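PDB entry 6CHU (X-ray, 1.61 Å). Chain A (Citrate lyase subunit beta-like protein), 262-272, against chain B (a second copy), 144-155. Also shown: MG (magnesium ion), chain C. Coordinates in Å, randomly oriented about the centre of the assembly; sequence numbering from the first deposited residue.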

# COMPACT_ATOMS: atom_id res chain seq x y z
N SER A 262 26.42 2.70 -2.44
CA SER A 262 26.50 1.24 -2.52
C SER A 262 25.33 0.61 -3.26
O SER A 262 25.58 -0.22 -4.15
CB SER A 262 26.65 0.66 -1.11
OG SER A 262 26.52 -0.75 -1.14
N PRO A 263 24.07 0.93 -2.97
CA PRO A 263 22.98 0.25 -3.69
C PRO A 263 22.96 0.53 -5.19
O PRO A 263 22.55 -0.35 -5.96
CB PRO A 263 21.71 0.78 -3.00
CG PRO A 263 22.13 2.04 -2.33
CD PRO A 263 23.55 1.82 -1.92
N VAL A 264 23.38 1.72 -5.63
CA VAL A 264 23.37 2.02 -7.06
C VAL A 264 24.35 1.12 -7.81
O VAL A 264 24.09 0.71 -8.95
CB VAL A 264 23.68 3.52 -7.29
CG1 VAL A 264 23.80 3.83 -8.79
CG2 VAL A 264 22.59 4.36 -6.65
N LEU A 265 25.49 0.80 -7.18
CA LEU A 265 26.42 -0.14 -7.80
C LEU A 265 25.82 -1.55 -7.85
O LEU A 265 26.11 -2.30 -8.79
CB LEU A 265 27.74 -0.15 -7.03
CG LEU A 265 28.57 1.14 -7.04
CD1 LEU A 265 29.82 0.96 -6.21
CD2 LEU A 265 28.92 1.56 -8.46
N THR A 266 25.01 -1.92 -6.86
CA THR A 266 24.30 -3.19 -6.94
C THR A 266 23.32 -3.21 -8.10
O THR A 266 23.17 -4.23 -8.78
CB THR A 266 23.58 -3.47 -5.62
OG1 THR A 266 24.50 -3.38 -4.54
CG2 THR A 266 22.96 -4.87 -5.64
N HIS A 267 22.65 -2.08 -8.35
CA HIS A 267 21.80 -1.96 -9.54
C HIS A 267 22.59 -2.25 -10.80
O HIS A 267 22.12 -2.97 -11.69
CB HIS A 267 21.18 -0.57 -9.62
CG HIS A 267 20.31 -0.22 -8.44
ND1 HIS A 267 19.90 1.07 -8.18
CD2 HIS A 267 19.77 -0.99 -7.47
CE1 HIS A 267 19.15 1.08 -7.09
NE2 HIS A 267 19.06 -0.16 -6.64
N ALA A 268 23.80 -1.69 -10.90
CA ALA A 268 24.63 -1.91 -12.08
C ALA A 268 25.05 -3.37 -12.20
O ALA A 268 25.08 -3.92 -13.31
CB ALA A 268 25.85 -0.99 -12.04
N GLU A 269 25.38 -4.00 -11.07
CA GLU A 269 25.74 -5.42 -11.10
C GLU A 269 24.56 -6.29 -11.51
O GLU A 269 24.72 -7.22 -12.30
CB GLU A 269 26.28 -5.85 -9.74
CG GLU A 269 27.64 -5.29 -9.39
CD GLU A 269 28.17 -5.84 -8.08
OE1 GLU A 269 27.39 -6.47 -7.34
OE2 GLU A 269 29.37 -5.65 -7.79
N THR A 270 23.37 -5.99 -10.97
CA THR A 270 22.17 -6.72 -11.37
C THR A 270 21.93 -6.62 -12.87
O THR A 270 21.51 -7.60 -13.51
CB THR A 270 20.97 -6.20 -10.58
OG1 THR A 270 21.15 -6.52 -9.19
CG2 THR A 270 19.66 -6.83 -11.08
N MET A 271 22.21 -5.45 -13.46
CA MET A 271 22.08 -5.30 -14.91
C MET A 271 23.06 -6.20 -15.65
O MET A 271 22.67 -6.93 -16.57
CB MET A 271 22.30 -3.84 -15.31
CG MET A 271 21.29 -2.87 -14.72
SD MET A 271 21.58 -1.18 -15.27
CE MET A 271 20.66 -0.27 -14.02
N LEU A 272 24.34 -6.15 -15.28
CA LEU A 272 25.34 -7.00 -15.91
C LEU A 272 24.96 -8.48 -15.82
O LEU A 272 25.35 -9.27 -16.69
CB LEU A 272 26.71 -6.78 -15.27
CG LEU A 272 27.30 -5.37 -15.35
CD1 LEU A 272 28.49 -5.23 -14.40
CD2 LEU A 272 27.71 -5.05 -16.77
N ALA B 144 15.07 4.50 -1.29
CA ALA B 144 14.59 3.85 -2.50
C ALA B 144 15.67 2.96 -3.13
O ALA B 144 15.36 1.89 -3.66
CB ALA B 144 14.11 4.90 -3.50
N GLU B 145 16.93 3.38 -3.10
CA GLU B 145 17.94 2.64 -3.86
C GLU B 145 18.26 1.30 -3.20
O GLU B 145 18.37 0.28 -3.90
CB GLU B 145 19.20 3.48 -4.04
CG GLU B 145 18.98 4.61 -5.03
CD GLU B 145 18.20 5.77 -4.44
OE1 GLU B 145 18.12 5.87 -3.19
OE2 GLU B 145 17.65 6.57 -5.23
N ASP B 146 18.45 1.28 -1.88
CA ASP B 146 18.66 -0.00 -1.19
C ASP B 146 17.40 -0.87 -1.25
O ASP B 146 17.51 -2.11 -1.32
CB ASP B 146 19.08 0.21 0.27
CG ASP B 146 20.60 0.24 0.45
OD1 ASP B 146 21.30 -0.60 -0.16
OD2 ASP B 146 21.10 1.10 1.22
N LEU B 147 16.22 -0.26 -1.25
CA LEU B 147 14.99 -1.05 -1.41
C LEU B 147 15.04 -1.82 -2.72
O LEU B 147 14.89 -3.05 -2.74
CB LEU B 147 13.77 -0.13 -1.36
CG LEU B 147 12.44 -0.82 -1.69
CD1 LEU B 147 12.08 -1.82 -0.60
CD2 LEU B 147 11.32 0.20 -1.90
N ILE B 148 15.30 -1.13 -3.83
CA ILE B 148 15.34 -1.80 -5.13
C ILE B 148 16.49 -2.78 -5.19
O ILE B 148 16.37 -3.86 -5.78
CB ILE B 148 15.43 -0.75 -6.26
CG1 ILE B 148 14.15 0.08 -6.30
CG2 ILE B 148 15.77 -1.42 -7.61
CD1 ILE B 148 12.93 -0.69 -6.71
N ALA B 149 17.65 -2.41 -4.63
CA ALA B 149 18.80 -3.31 -4.69
C ALA B 149 18.48 -4.63 -4.00
O ALA B 149 18.72 -5.71 -4.55
CB ALA B 149 20.02 -2.66 -4.06
N THR B 150 17.94 -4.56 -2.78
CA THR B 150 17.68 -5.77 -2.02
C THR B 150 16.47 -6.53 -2.54
O THR B 150 16.38 -7.74 -2.33
CB THR B 150 17.51 -5.44 -0.53
OG1 THR B 150 16.45 -4.49 -0.34
CG2 THR B 150 18.81 -4.83 0.03
N LEU B 151 15.55 -5.86 -3.24
CA LEU B 151 14.49 -6.57 -3.96
C LEU B 151 15.05 -7.38 -5.12
O LEU B 151 14.39 -8.33 -5.56
CB LEU B 151 13.44 -5.58 -4.49
CG LEU B 151 12.49 -4.96 -3.46
CD1 LEU B 151 11.66 -3.82 -4.08
CD2 LEU B 151 11.55 -6.01 -2.86
N GLY B 152 16.23 -7.04 -5.62
CA GLY B 152 16.79 -7.67 -6.80
C GLY B 152 16.56 -6.92 -8.09
O GLY B 152 16.77 -7.50 -9.17
N GLY B 153 16.13 -5.66 -8.02
CA GLY B 153 15.85 -4.87 -9.20
C GLY B 153 17.04 -4.03 -9.62
O GLY B 153 18.16 -4.18 -9.12
N SER B 154 16.78 -3.11 -10.55
CA SER B 154 17.85 -2.35 -11.20
C SER B 154 17.62 -0.85 -11.26
O SER B 154 18.56 -0.13 -11.62
CB SER B 154 18.07 -2.87 -12.63
OG SER B 154 16.87 -2.80 -13.37
N SER B 155 16.43 -0.34 -10.94
CA SER B 155 16.24 1.10 -10.87
C SER B 155 15.00 1.41 -10.04
O SER B 155 14.01 0.68 -10.08
CB SER B 155 16.12 1.74 -12.26
OG SER B 155 14.98 1.29 -12.95
MG MG C . 20.64 2.98 1.91
O HOH W 1 19.71 -5.67 -7.39
O HOH W 2 19.52 3.47 0.11
O HOH W 3 21.58 2.50 3.72
O HOH W 4 22.52 3.48 1.07

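The one direct hydrogen bond between the two stretches is made by a side chain to a backbone carbonyl inside a helix: His267(A) NE2 donates to Glu145(B) O at 2.9 Å, with an N-H...O angle of 134°. Glu145(B) O also accepts the helical bond from Ala149(B) N at 2.9 Å, so one oxygen serves both the helix and its neighbour. His267(A) reaches it although its CA-to-CB bond points sideways; the ring turns its edge to Glu145(B) O, while Ser154(B) C lies over one face.

The helix axes run at 36° to each other and approach to 8.3 Å. Pro263(A) CB lies 4.0 Å from Ala149(B) CB and 3.2 Å from OD1 of Asp146(B), whose OD2 binds the magnesium ion at 2.0 Å.

Farther along, helix 144-151 gives way to a Schellman turn at Gly152(B), whose positive phi would jam a CB against the preceding carbonyl. Here water 1 bridges the chains: it accepts from Thr270(A) OG1 (2.5 Å) and donates to Ala149(B) O (3.0 Å) and Gly153(B) O (2.8 Å). Met271(A) closes this end, its CE 3.2 Å from Ser154(B) O.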